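Local coordinates for enoyl-CoA hydratase (Mycobacterium thermoresistibile, PDB 3T3W), which probably catalyses the hydration of enoyl-CoA thioesters in lipid metabolism, as a crotonase-like enzyme, and in this crystal holds a zinc ion, at residues Leu49-Asp53 with Tyr109-Trp113; Phe77-His81 with Gly131-Cys136; Glu102-Leu107 with Val162-Gly166; Asp158-Glu163 with His252-Asn258; Glu170-Lys175 with Glu190-Met196. All coordinates share one frame; numbering follows the deposited sequence.

Contact 1: residues Leu49-Asp53 with Tyr109-Trp113; sequences LDELD and YSLRW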
# COMPACT_ATOMS: atom_id res chain seq x y z
N LEU F 49 30.21 -13.89 -4.87
CA LEU F 49 29.13 -13.17 -4.17
C LEU F 49 29.33 -13.15 -2.66
O LEU F 49 29.13 -12.12 -2.01
CB LEU F 49 27.79 -13.78 -4.56
CG LEU F 49 27.33 -13.44 -5.98
CD1 LEU F 49 26.11 -14.28 -6.38
CD2 LEU F 49 27.00 -11.96 -6.08
N ASP F 50 29.80 -14.27 -2.09
CA ASP F 50 30.16 -14.28 -0.66
C ASP F 50 31.27 -13.28 -0.35
O ASP F 50 31.22 -12.55 0.66
CB ASP F 50 30.60 -15.67 -0.19
CG ASP F 50 29.49 -16.69 -0.21
OD1 ASP F 50 28.30 -16.35 -0.33
OD2 ASP F 50 29.85 -17.90 -0.15
N GLU F 51 32.27 -13.20 -1.22
CA GLU F 51 33.39 -12.31 -1.02
C GLU F 51 32.95 -10.83 -1.17
O GLU F 51 33.39 -9.93 -0.42
CB GLU F 51 34.51 -12.70 -2.00
CG GLU F 51 35.82 -12.06 -1.74
CD GLU F 51 36.96 -12.49 -2.67
OE1 GLU F 51 36.80 -13.46 -3.45
OE2 GLU F 51 38.02 -11.81 -2.61
N LEU F 52 32.08 -10.60 -2.14
CA LEU F 52 31.54 -9.26 -2.38
C LEU F 52 30.70 -8.83 -1.18
O LEU F 52 30.80 -7.68 -0.69
CB LEU F 52 30.67 -9.27 -3.65
CG LEU F 52 29.95 -7.97 -4.06
CD1 LEU F 52 30.96 -6.79 -4.12
CD2 LEU F 52 29.21 -8.08 -5.40
N ASP F 53 29.86 -9.74 -0.67
CA ASP F 53 29.08 -9.44 0.54
C ASP F 53 29.96 -9.08 1.74
O ASP F 53 29.68 -8.12 2.50
CB ASP F 53 28.17 -10.61 0.90
CG ASP F 53 27.22 -10.27 2.02
OD1 ASP F 53 26.47 -9.26 1.95
OD2 ASP F 53 27.25 -11.00 3.01
N TYR F 109 21.29 -10.84 -0.22
CA TYR F 109 22.52 -10.08 -0.36
C TYR F 109 22.23 -8.72 -0.97
O TYR F 109 22.69 -7.72 -0.47
CB TYR F 109 23.51 -10.82 -1.24
CG TYR F 109 24.34 -11.92 -0.57
CD1 TYR F 109 24.08 -12.39 0.72
CD2 TYR F 109 25.39 -12.52 -1.27
CE1 TYR F 109 24.84 -13.42 1.30
CE2 TYR F 109 26.16 -13.55 -0.69
CZ TYR F 109 25.89 -14.00 0.58
OH TYR F 109 26.65 -15.04 1.15
N SER F 110 21.48 -8.70 -2.06
CA SER F 110 21.23 -7.46 -2.79
C SER F 110 20.43 -6.49 -1.90
O SER F 110 20.73 -5.29 -1.88
CB SER F 110 20.56 -7.71 -4.13
OG SER F 110 21.45 -8.25 -5.10
N LEU F 111 19.44 -6.99 -1.16
CA LEU F 111 18.71 -6.12 -0.22
C LEU F 111 19.59 -5.59 0.91
O LEU F 111 19.49 -4.42 1.27
CB LEU F 111 17.46 -6.84 0.32
CG LEU F 111 16.27 -6.84 -0.63
CD1 LEU F 111 15.20 -7.81 -0.08
CD2 LEU F 111 15.68 -5.43 -0.81
N ARG F 112 20.49 -6.42 1.43
CA ARG F 112 21.38 -5.99 2.46
C ARG F 112 22.27 -4.85 1.95
O ARG F 112 22.44 -3.84 2.65
CB ARG F 112 22.26 -7.16 2.93
CG ARG F 112 23.24 -6.68 3.95
CD ARG F 112 23.66 -7.77 4.88
NE ARG F 112 24.28 -8.92 4.26
CZ ARG F 112 23.77 -10.15 4.27
NH1 ARG F 112 24.47 -11.17 3.78
NH2 ARG F 112 22.56 -10.38 4.77
N TRP F 113 22.79 -4.97 0.73
CA TRP F 113 23.64 -3.88 0.19
C TRP F 113 22.84 -2.59 -0.01
O TRP F 113 23.33 -1.48 0.31
CB TRP F 113 24.25 -4.31 -1.12
CG TRP F 113 25.01 -5.60 -1.01
CD1 TRP F 113 25.61 -6.17 0.11
CD2 TRP F 113 25.22 -6.55 -2.10
NE1 TRP F 113 26.18 -7.40 -0.22
CE2 TRP F 113 25.99 -7.66 -1.54
CE3 TRP F 113 24.85 -6.58 -3.44
CZ2 TRP F 113 26.35 -8.77 -2.31
CZ3 TRP F 113 25.22 -7.68 -4.20
CH2 TRP F 113 25.96 -8.75 -3.65
O HOH W 1 27.94 -13.59 3.31
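Asp-53 reaches from helix 46-61 toward helix 95-115 and meets three residues there: Tyr-109, Arg-112 and Trp-113. Its CB lies over the centre of the Tyr-109 ring, 4.0 Å from the centroid, in a CH-pi contact. CG is anti to the backbone N (chi1 -172°), which lays the carboxylate across the ring face, from where it reaches the donors of Arg-112 and Trp-113. OD1 accepts twice: Trp-113 NE1 donates to the anti lone pair of OD1 (2.9 Å), Arg-112 NE to the syn one (3.2 Å). OD2 receives Arg-112 NH1 at 2.9 Å along a fairly straight line (166°), from above the carboxylate plane. Arginine thus grips aspartate side-on in a salt bridge, one nitrogen to each oxygen. The two crotonase-fold helices run almost parallel here, but their local axes are 11.2 Å apart, a gap suited to large side chains. Tyrosine spans it as well: Tyr-109 OH donates to Asp-50 OD1 at 2.6 Å, and that oxygen also has a salt bridge to Arg-105. Water 1 donates to both Tyr-109 OH and Asp-53 OD2, bridging the tyrosine hydroxyl and the Asp-53 carboxylate. On the buried flank the partners are apolar. Leu-52 CD2 meets Trp-113 CH2 at 3.8 Å and Leu-49 CD2 approaches the same carbon at the ring edge, the two leucines and the indole all resting on Leu-135.

Contact 2: residues Phe77-His81 with Gly131-Cys136; sequences FSAGH and GGLLLC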
# COMPACT_ATOMS: atom_id res chain seq x y z
N PHE F 77 31.38 -4.72 -16.89
CA PHE F 77 30.99 -4.68 -15.50
C PHE F 77 30.62 -6.08 -14.95
O PHE F 77 31.20 -6.52 -13.97
CB PHE F 77 29.81 -3.71 -15.32
CG PHE F 77 29.33 -3.59 -13.88
CD1 PHE F 77 30.05 -2.82 -12.96
CD2 PHE F 77 28.17 -4.21 -13.46
CE1 PHE F 77 29.61 -2.67 -11.65
CE2 PHE F 77 27.71 -4.03 -12.16
CZ PHE F 77 28.45 -3.31 -11.25
N SER F 78 29.65 -6.74 -15.56
CA SER F 78 29.32 -8.14 -15.20
C SER F 78 28.40 -8.79 -16.22
O SER F 78 27.32 -8.28 -16.55
CB SER F 78 28.67 -8.24 -13.84
OG SER F 78 28.40 -9.64 -13.53
N ALA F 79 28.82 -9.96 -16.67
CA ALA F 79 28.04 -10.81 -17.57
C ALA F 79 26.89 -11.52 -16.84
O ALA F 79 26.07 -12.18 -17.50
CB ALA F 79 28.96 -11.85 -18.25
N GLY F 80 26.83 -11.38 -15.51
CA GLY F 80 25.74 -11.98 -14.70
C GLY F 80 26.15 -13.21 -13.92
O GLY F 80 27.34 -13.39 -13.60
N HIS F 81 25.19 -14.06 -13.62
CA HIS F 81 25.44 -15.22 -12.78
C HIS F 81 26.14 -16.31 -13.57
O HIS F 81 25.81 -16.55 -14.73
CB HIS F 81 24.13 -15.77 -12.24
CG HIS F 81 23.39 -14.80 -11.35
ND1 HIS F 81 22.02 -14.75 -11.27
CD2 HIS F 81 23.88 -13.80 -10.51
CE1 HIS F 81 21.68 -13.76 -10.39
NE2 HIS F 81 22.80 -13.17 -9.94
N GLY F 131 22.05 -10.86 -13.97
CA GLY F 131 22.58 -10.78 -12.59
C GLY F 131 23.51 -9.60 -12.33
O GLY F 131 23.69 -9.21 -11.18
N GLY F 132 24.18 -9.05 -13.33
CA GLY F 132 24.92 -7.78 -13.17
C GLY F 132 24.09 -6.65 -12.51
O GLY F 132 24.60 -5.83 -11.72
N LEU F 133 22.81 -6.63 -12.84
CA LEU F 133 21.89 -5.63 -12.31
C LEU F 133 21.71 -5.76 -10.81
O LEU F 133 21.41 -4.78 -10.11
CB LEU F 133 20.54 -5.74 -13.01
CG LEU F 133 20.61 -5.47 -14.54
CD1 LEU F 133 19.37 -6.00 -15.22
CD2 LEU F 133 20.78 -3.96 -14.78
N LEU F 134 21.89 -6.97 -10.28
CA LEU F 134 21.81 -7.20 -8.83
C LEU F 134 23.00 -6.62 -8.09
O LEU F 134 22.94 -6.45 -6.87
CB LEU F 134 21.66 -8.69 -8.50
CG LEU F 134 20.25 -9.21 -8.43
CD1 LEU F 134 19.58 -9.11 -9.81
CD2 LEU F 134 20.17 -10.62 -7.90
N LEU F 135 24.06 -6.25 -8.82
CA LEU F 135 25.22 -5.62 -8.19
C LEU F 135 25.10 -4.09 -8.20
O LEU F 135 25.49 -3.47 -7.23
CB LEU F 135 26.51 -6.05 -8.85
CG LEU F 135 26.72 -7.58 -9.01
CD1 LEU F 135 28.14 -7.88 -9.52
CD2 LEU F 135 26.43 -8.33 -7.69
N CYS F 136 24.61 -3.49 -9.30
CA CYS F 136 24.55 -2.05 -9.39
C CYS F 136 23.24 -1.46 -8.86
O CYS F 136 23.27 -0.39 -8.24
CB CYS F 136 24.85 -1.55 -10.83
SG CYS F 136 23.73 -2.13 -12.10
O HOH W 2 22.68 -13.53 -14.77
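Gly-131 begins the segment by laying its CA over one face of the His-81 imidazole, 3.8 Å from the ring centroid, in a CH-pi contact. Glycine suits the place because a beta carbon here would point toward the imidazole and clash with His-81 CD2. Gly-131 N donates to water 2 at 2.9 Å, and His-81 N donates to the same water at 2.8 Å. Two amides converge on one oxygen, one from the loop after strand 67-72 and one from the glycine pair before helix 133-136, as in the oxyanion hole of crotonase-fold enzymes, where such a pair would polarise a thioester carbonyl; they probably do the same in this protein, and the water is consistent with a stand-in for that oxygen. Gly-132 follows, its CA 3.8 Å from Ser-78 CB, close to a turn that is itself fixed: Ser-78 OG accepts from Gly-80 N in an ST turn and is also bonded to Asn-42 and Gln-44. Gly-80 has a positive phi (105°), a conformation that favours glycine. The carbonyl O of Gly-132 meets the edge of the Phe-77 ring, 3.6 Å from CE2. Leu-134 sends CD2 to the rim of the His-81 imidazole, whose ring also stacks with Tyr-106. Leu-135 CB is 4.1 Å from Phe-77 CE2. Cys-136 closes the segment with CB 4.0 Å from Phe-77 CE2, while SG, set between the backbone N and carbonyl carbon, stands obliquely to the ring as a sulfur-aromatic contact.

Contact 3: residues Glu102-Leu107 with Val162-Gly166; sequences ESRRYL and VEYHG. With ZN (zinc ion), chain T.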
# COMPACT_ATOMS: atom_id res chain seq x y z
N GLU F 102 19.05 -19.18 -3.96
CA GLU F 102 18.85 -17.89 -4.62
C GLU F 102 18.31 -16.87 -3.61
O GLU F 102 18.64 -15.67 -3.70
CB GLU F 102 17.88 -18.03 -5.79
CG GLU F 102 18.46 -18.85 -6.96
CD GLU F 102 17.80 -18.54 -8.31
OE1 GLU F 102 18.47 -18.85 -9.36
OE2 GLU F 102 16.66 -18.00 -8.35
N SER F 103 17.51 -17.31 -2.65
CA SER F 103 16.99 -16.36 -1.67
C SER F 103 18.12 -15.73 -0.85
O SER F 103 18.01 -14.57 -0.44
CB SER F 103 15.87 -16.92 -0.78
OG SER F 103 16.37 -17.83 0.14
N ARG F 104 19.18 -16.48 -0.62
CA ARG F 104 20.31 -16.00 0.15
C ARG F 104 21.24 -15.13 -0.71
O ARG F 104 21.43 -13.93 -0.45
CB ARG F 104 21.08 -17.19 0.74
CG ARG F 104 22.32 -16.79 1.54
CD ARG F 104 23.20 -17.99 1.89
NE ARG F 104 24.53 -17.54 2.34
CZ ARG F 104 25.58 -18.34 2.52
NH1 ARG F 104 25.48 -19.65 2.27
NH2 ARG F 104 26.74 -17.83 2.94
N ARG F 105 21.82 -15.71 -1.74
CA ARG F 105 22.91 -14.97 -2.42
C ARG F 105 22.47 -13.94 -3.47
O ARG F 105 23.25 -13.07 -3.83
CB ARG F 105 23.90 -15.93 -3.05
CG ARG F 105 24.64 -16.74 -2.00
CD ARG F 105 25.78 -17.48 -2.69
NE ARG F 105 26.72 -18.09 -1.76
CZ ARG F 105 26.68 -19.33 -1.32
NH1 ARG F 105 25.70 -20.16 -1.68
NH2 ARG F 105 27.68 -19.78 -0.53
N TYR F 106 21.24 -14.06 -3.96
CA TYR F 106 20.74 -13.12 -4.91
C TYR F 106 19.87 -12.10 -4.13
O TYR F 106 20.30 -10.95 -3.91
CB TYR F 106 20.02 -13.86 -6.05
CG TYR F 106 20.92 -14.84 -6.82
CD1 TYR F 106 22.30 -14.66 -6.87
CD2 TYR F 106 20.37 -15.90 -7.56
CE1 TYR F 106 23.09 -15.53 -7.58
CE2 TYR F 106 21.16 -16.77 -8.29
CZ TYR F 106 22.53 -16.58 -8.28
OH TYR F 106 23.36 -17.42 -9.00
N LEU F 107 18.76 -12.55 -3.59
CA LEU F 107 17.80 -11.60 -2.99
C LEU F 107 18.28 -10.95 -1.69
O LEU F 107 18.30 -9.71 -1.57
CB LEU F 107 16.48 -12.32 -2.75
CG LEU F 107 15.29 -11.42 -2.36
CD1 LEU F 107 14.97 -10.48 -3.49
CD2 LEU F 107 14.08 -12.27 -2.03
N VAL F 162 15.23 -11.30 -13.73
CA VAL F 162 16.09 -11.77 -12.61
C VAL F 162 15.39 -11.66 -11.25
O VAL F 162 14.25 -11.11 -11.12
CB VAL F 162 17.44 -11.02 -12.59
CG1 VAL F 162 18.26 -11.38 -13.86
CG2 VAL F 162 17.22 -9.50 -12.48
N GLU F 163 16.09 -12.17 -10.23
CA GLU F 163 15.49 -12.45 -8.93
C GLU F 163 15.09 -11.23 -8.13
O GLU F 163 14.21 -11.32 -7.26
CB GLU F 163 16.53 -13.22 -8.09
CG GLU F 163 16.81 -14.65 -8.57
CD GLU F 163 17.81 -14.82 -9.72
OE1 GLU F 163 18.27 -13.81 -10.31
OE2 GLU F 163 18.09 -16.00 -10.07
N TYR F 164 15.73 -10.09 -8.39
CA TYR F 164 15.55 -8.83 -7.68
C TYR F 164 14.98 -7.88 -8.72
O TYR F 164 15.70 -7.39 -9.62
CB TYR F 164 16.91 -8.35 -7.18
CG TYR F 164 16.98 -7.05 -6.39
CD1 TYR F 164 17.06 -7.06 -5.00
CD2 TYR F 164 17.10 -5.81 -7.01
CE1 TYR F 164 17.19 -5.89 -4.25
CE2 TYR F 164 17.28 -4.64 -6.28
CZ TYR F 164 17.33 -4.68 -4.88
OH TYR F 164 17.52 -3.54 -4.12
N HIS F 165 13.67 -7.69 -8.65
CA HIS F 165 12.95 -6.97 -9.68
C HIS F 165 13.03 -5.46 -9.47
O HIS F 165 12.09 -4.81 -9.04
CB HIS F 165 11.49 -7.44 -9.80
CG HIS F 165 10.78 -6.87 -11.01
ND1 HIS F 165 10.82 -7.48 -12.23
CD2 HIS F 165 10.14 -5.65 -11.20
CE1 HIS F 165 10.17 -6.70 -13.11
NE2 HIS F 165 9.76 -5.59 -12.49
N GLY F 166 14.17 -4.89 -9.85
CA GLY F 166 14.35 -3.44 -9.90
C GLY F 166 13.73 -2.83 -11.16
O GLY F 166 13.54 -1.63 -11.23
ZN ZN T . 16.90 -17.72 -10.43
O HOH W 3 17.75 -17.51 -12.35
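Glu-102 and Glu-163 are joined by metal: a zinc ion ties helix 95-115 to the loop between strand 149-151 and helix 167-171. Glu-102 binds in bidentate fashion, OE1 at 2.2 Å and OE2 at 2.1 Å from the zinc, whereas Glu-163 offers OE2 alone, also at 2.1 Å. Water 3, His-252 and His-256 complete the sphere. The two side chains cross at about a right angle, their carboxylate planes 71° apart. Glutamate has the length for this: Glu-102 is extended beyond CG, while the chain of Glu-163 bends at chi2 (83°) to bring its OE2 round to the metal. Glu-102 OE2 has a second hold, from Gln-253 NE2. Beside the metal, Tyr-106 CD2 lies 3.4 Å from Glu-163 OE2, obliquely. Deeper in, Leu-107 CD1 packs obliquely against the Tyr-164 ring, 4.3 Å from its CD1. The helix widens at this point into a pi-type turn, Glu-102 O accepting from both Tyr-106 N and Leu-107 N. Glu-102 OE1 and Glu-163 OE2 are 3.0 Å apart without a bond between them, an approach that the zinc charge probably makes tolerable by offsetting the repulsion of two carboxylates.

Contact 4: residues Asp158-Glu163 with His252-Asn258; sequences DIGGVE and HQTGHGN. Unlike the reference sequence in segment 158-163: Asp-158 (reference Gly). With ZN (zinc ion), chain T.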
# COMPACT_ATOMS: atom_id res chain seq x y z
N ASP F 158 13.43 -19.12 -19.91
CA ASP F 158 12.13 -19.42 -19.30
C ASP F 158 11.85 -18.76 -17.96
O ASP F 158 10.99 -19.22 -17.22
CB ASP F 158 11.82 -20.92 -19.26
CG ASP F 158 10.74 -21.29 -20.27
OD1 ASP F 158 9.50 -21.03 -20.07
OD2 ASP F 158 11.17 -21.77 -21.31
N ILE F 159 12.51 -17.65 -17.69
CA ILE F 159 12.36 -16.98 -16.43
C ILE F 159 11.90 -15.54 -16.62
O ILE F 159 12.37 -14.86 -17.54
CB ILE F 159 13.74 -16.91 -15.71
CG1 ILE F 159 14.39 -18.28 -15.64
CG2 ILE F 159 13.58 -16.33 -14.31
CD1 ILE F 159 13.59 -19.30 -14.88
N GLY F 160 10.98 -15.06 -15.77
CA GLY F 160 10.42 -13.74 -15.93
C GLY F 160 11.24 -12.59 -15.33
O GLY F 160 10.76 -11.93 -14.40
N GLY F 161 12.47 -12.42 -15.80
CA GLY F 161 13.35 -11.39 -15.24
C GLY F 161 14.15 -11.97 -14.09
O GLY F 161 13.76 -13.00 -13.48
N VAL F 162 15.23 -11.30 -13.73
CA VAL F 162 16.09 -11.77 -12.61
C VAL F 162 15.39 -11.66 -11.25
O VAL F 162 14.25 -11.11 -11.12
CB VAL F 162 17.44 -11.02 -12.59
CG1 VAL F 162 18.26 -11.38 -13.86
CG2 VAL F 162 17.22 -9.50 -12.48
N GLU F 163 16.09 -12.17 -10.23
CA GLU F 163 15.49 -12.45 -8.93
C GLU F 163 15.09 -11.23 -8.13
O GLU F 163 14.21 -11.32 -7.26
CB GLU F 163 16.53 -13.22 -8.09
CG GLU F 163 16.81 -14.65 -8.57
CD GLU F 163 17.81 -14.82 -9.72
OE1 GLU F 163 18.27 -13.81 -10.31
OE2 GLU F 163 18.09 -16.00 -10.07
N HIS F 252 9.61 -15.24 -10.13
CA HIS F 252 10.86 -15.74 -10.68
C HIS F 252 11.00 -17.23 -10.40
O HIS F 252 11.31 -18.02 -11.31
CB HIS F 252 11.99 -14.92 -10.12
CG HIS F 252 13.36 -15.40 -10.55
ND1 HIS F 252 14.07 -14.79 -11.53
CD2 HIS F 252 14.14 -16.46 -10.09
CE1 HIS F 252 15.24 -15.45 -11.71
NE2 HIS F 252 15.29 -16.48 -10.84
N GLN F 253 10.71 -17.64 -9.19
CA GLN F 253 10.82 -19.04 -8.82
C GLN F 253 9.81 -19.95 -9.55
O GLN F 253 10.09 -21.13 -9.80
CB GLN F 253 10.74 -19.20 -7.29
CG GLN F 253 11.93 -18.58 -6.56
CD GLN F 253 13.27 -19.19 -6.92
OE1 GLN F 253 13.35 -20.37 -7.22
NE2 GLN F 253 14.31 -18.37 -6.97
N THR F 254 8.63 -19.44 -9.90
CA THR F 254 7.71 -20.25 -10.72
C THR F 254 8.35 -20.54 -12.10
O THR F 254 7.99 -21.53 -12.76
CB THR F 254 6.30 -19.64 -10.94
OG1 THR F 254 6.38 -18.45 -11.76
CG2 THR F 254 5.63 -19.36 -9.58
N GLY F 255 9.26 -19.67 -12.54
CA GLY F 255 10.00 -19.91 -13.80
C GLY F 255 10.89 -21.10 -13.68
O GLY F 255 10.92 -22.01 -14.55
N HIS F 256 11.63 -21.12 -12.58
CA HIS F 256 12.46 -22.27 -12.30
C HIS F 256 11.65 -23.53 -12.17
O HIS F 256 12.05 -24.59 -12.67
CB HIS F 256 13.28 -22.11 -11.03
CG HIS F 256 14.41 -21.13 -11.15
ND1 HIS F 256 15.39 -21.27 -12.09
CD2 HIS F 256 14.70 -19.98 -10.46
CE1 HIS F 256 16.27 -20.27 -11.96
NE2 HIS F 256 15.87 -19.48 -10.96
N GLY F 257 10.52 -23.44 -11.46
CA GLY F 257 9.62 -24.57 -11.30
C GLY F 257 9.14 -25.10 -12.63
O GLY F 257 9.13 -26.33 -12.89
N ASN F 258 8.79 -24.20 -13.52
CA ASN F 258 8.35 -24.66 -14.82
C ASN F 258 9.47 -25.27 -15.66
O ASN F 258 9.28 -26.33 -16.32
CB ASN F 258 7.69 -23.55 -15.60
CG ASN F 258 7.03 -24.05 -16.87
OD1 ASN F 258 6.17 -24.90 -16.80
ND2 ASN F 258 7.43 -23.51 -18.02
ZN ZN T . 16.90 -17.72 -10.43
O HOH W 4 9.07 -20.79 -17.32
O HOH W 3 17.75 -17.51 -12.35
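His-252 is clasped by the loop 158-163 on both faces and at its edge. Glu-163 CG covers one face, 3.5 Å from the ring centroid, and Ile-159 CG2 presses on the opposite one, 3.2 Å from CE1. In the ring plane ND1 donates to Gly-161 O at 2.7 Å, with the carbonyl also met in its own plane. With ND1 as donor, the bond holds the rotation of the imidazole, and NE2 faces the zinc at 2.1 Å. His-256, one helical turn on, binds the metal by NE2 as well; Ile-159 CD1 covers one of its faces, and its ND1 is bonded to Pro-266 O. Glycine suits position 255, where Ile-159 CD1 comes within 3.5 Å of Gly-255 C: a beta carbon there would run into CD1 and the Asp-158 carbonyl. The packing slackens at the other end. Asp-158, which differs from the reference glycine, was deposited in two conformers, so the placing of its side chain near Asn-258 is doubtful; water 4 accepts from Asn-258 ND2 at 3.3 Å. Asn-258 OD1 turns instead to Glu-96 N of a fourth subunit. The loop thus lies against helix 241-263, on which Thr-254 and Asn-258 also touch Phe-223 of a second subunit, while helix 95-115 brings Leu-95 against His-256 and Tyr-106 against Glu-163.

Contact 5: residues Glu170-Lys175 with Glu190-Met196; sequences ELGPRK and EVAQTGM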
# COMPACT_ATOMS: atom_id res chain seq x y z
N GLU F 170 13.09 1.13 -11.80
CA GLU F 170 14.24 1.80 -12.42
C GLU F 170 13.95 2.35 -13.82
O GLU F 170 14.46 3.41 -14.21
CB GLU F 170 15.41 0.83 -12.48
CG GLU F 170 15.92 0.41 -11.12
CD GLU F 170 16.81 1.43 -10.42
OE1 GLU F 170 17.22 2.44 -11.05
OE2 GLU F 170 17.15 1.15 -9.24
N LEU F 171 13.14 1.62 -14.57
CA LEU F 171 12.87 1.87 -15.98
C LEU F 171 11.46 2.37 -16.29
O LEU F 171 11.22 2.89 -17.39
CB LEU F 171 13.16 0.59 -16.78
CG LEU F 171 14.52 -0.05 -16.63
CD1 LEU F 171 14.56 -1.44 -17.29
CD2 LEU F 171 15.62 0.86 -17.21
N GLY F 172 10.55 2.19 -15.35
CA GLY F 172 9.11 2.31 -15.60
C GLY F 172 8.58 0.99 -16.18
O GLY F 172 9.36 0.20 -16.77
N PRO F 173 7.27 0.76 -16.08
CA PRO F 173 6.73 -0.55 -16.47
C PRO F 173 6.80 -0.84 -17.97
O PRO F 173 7.05 -2.00 -18.35
CB PRO F 173 5.27 -0.49 -15.99
CG PRO F 173 4.98 1.00 -15.84
CD PRO F 173 6.27 1.57 -15.38
N ARG F 174 6.57 0.17 -18.81
CA ARG F 174 6.53 -0.10 -20.25
C ARG F 174 7.92 -0.46 -20.76
O ARG F 174 8.06 -1.38 -21.59
CB ARG F 174 5.94 1.10 -21.00
CG ARG F 174 4.43 1.20 -20.76
CD ARG F 174 3.76 2.24 -21.62
NE ARG F 174 2.34 2.35 -21.25
CZ ARG F 174 1.40 1.49 -21.62
NH1 ARG F 174 1.70 0.49 -22.42
NH2 ARG F 174 0.15 1.63 -21.22
N LYS F 175 8.95 0.27 -20.31
CA LYS F 175 10.34 -0.06 -20.74
C LYS F 175 10.77 -1.41 -20.15
O LYS F 175 11.39 -2.22 -20.84
CB LYS F 175 11.32 1.05 -20.38
CG LYS F 175 12.65 0.87 -21.15
CD LYS F 175 13.55 2.10 -21.24
CE LYS F 175 12.94 3.30 -21.92
NZ LYS F 175 13.17 3.45 -23.38
N GLU F 190 20.10 5.74 -23.00
CA GLU F 190 18.70 5.32 -22.82
C GLU F 190 18.32 5.14 -21.36
O GLU F 190 17.26 5.60 -20.94
CB GLU F 190 18.39 4.05 -23.65
CG GLU F 190 16.94 3.64 -23.48
CD GLU F 190 16.55 2.40 -24.28
OE1 GLU F 190 17.40 1.82 -24.98
OE2 GLU F 190 15.34 2.05 -24.23
N VAL F 191 19.16 4.48 -20.56
CA VAL F 191 18.85 4.30 -19.15
C VAL F 191 19.02 5.58 -18.38
O VAL F 191 18.36 5.75 -17.38
CB VAL F 191 19.59 3.10 -18.46
CG1 VAL F 191 19.23 1.80 -19.21
CG2 VAL F 191 21.08 3.25 -18.49
N ALA F 192 19.90 6.49 -18.80
CA ALA F 192 19.96 7.79 -18.14
C ALA F 192 18.60 8.55 -18.27
O ALA F 192 18.18 9.24 -17.35
CB ALA F 192 21.11 8.65 -18.73
N GLN F 193 17.90 8.36 -19.39
CA GLN F 193 16.61 9.04 -19.63
C GLN F 193 15.53 8.59 -18.65
O GLN F 193 14.61 9.36 -18.33
CB GLN F 193 16.12 8.80 -21.06
CG GLN F 193 16.91 9.49 -22.14
CD GLN F 193 16.39 9.18 -23.53
OE1 GLN F 193 16.11 8.01 -23.88
NE2 GLN F 193 16.27 10.20 -24.35
N THR F 194 15.61 7.35 -18.16
CA THR F 194 14.64 6.83 -17.20
C THR F 194 15.00 7.20 -15.76
O THR F 194 14.18 7.05 -14.87
CB THR F 194 14.49 5.28 -17.26
OG1 THR F 194 15.66 4.65 -16.70
CG2 THR F 194 14.29 4.77 -18.70
N GLY F 195 16.24 7.64 -15.56
CA GLY F 195 16.75 7.98 -14.24
C GLY F 195 17.55 6.87 -13.56
O GLY F 195 18.15 7.11 -12.49
N MET F 196 17.58 5.69 -14.17
CA MET F 196 18.31 4.56 -13.63
C MET F 196 19.83 4.88 -13.50
O MET F 196 20.50 4.42 -12.61
CB MET F 196 18.11 3.33 -14.51
CG MET F 196 19.07 2.22 -14.16
SD MET F 196 18.69 0.71 -15.02
CE MET F 196 20.34 -0.03 -15.11
O HOH W 5 14.72 5.99 -22.23
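Lys-175 and Glu-190 approach from opposite directions and meet in a salt bridge, Lys-175 NZ lying 2.7 Å from Glu-190 OE2, the donor meeting OE2 on its anti lone pair. The glutamate is fully extended (chi1 -179°), whereas the lysine bends at chi3 and chi4, which turns NZ toward the carboxylate. OE2 has a second cation, Arg-184, and NZ makes a weak bond to water 5, which in turn donates to Glu-190 O at 2.9 Å. The aliphatic part of the lysine is used too: its CD packs on Thr-194 CG2 at 3.8 Å. Threonine suits this place because its other branch is polar. OG1 lies 3.0 Å from Glu-170 O across the contact and equally far from Val-191 O in its own helix; the hydroxyl has one proton for these two carbonyls. The acidic end of Glu-170 is satisfied by another chain, in a salt bridge from OE2 to Arg-174 of a fifth subunit, while its OE1 stands 3.6 Å from Met-196 CG. Beneath the polar groups, Leu-171 and Met-196 run side by side, Leu-171 CD2 to Met-196 SD 3.8 Å, and Leu-171 also touches Val-191. At the end of helix 188-194 Gly-195 N bonds to Ala-192 O at 3.1 Å and weakly to Val-191 O. Met-196 N returns weakly to Val-191 O as well, and with the positive phi that glycine readily adopts, this ending is a Schellman motif, set against the break between helices 167-171 and 173-182.

Overall arrangement
Contacts 3 and 4 are the two halves of the zinc site: they share Val-162 and Glu-163, and their centres are about 11 Å apart. Contact 2, whose paired amides resemble an oxyanion hole, borders both, with His-81 CE1 3.4 Å from Glu-163 OE1, so the metal sits beside the probable active site; the His-81 side chain is about 6 Å from the zinc. Contact 1 continues along helix 95-115 from contact 3 and is joined to it by the Asp-50 to Arg-105 salt bridge, while Leu-52 and Trp-113 pack on Leu-135 of contact 2. Contact 5 is more distant, its centre about 17 Å from that of contact 2, which it touches through Leu-133 and Met-196.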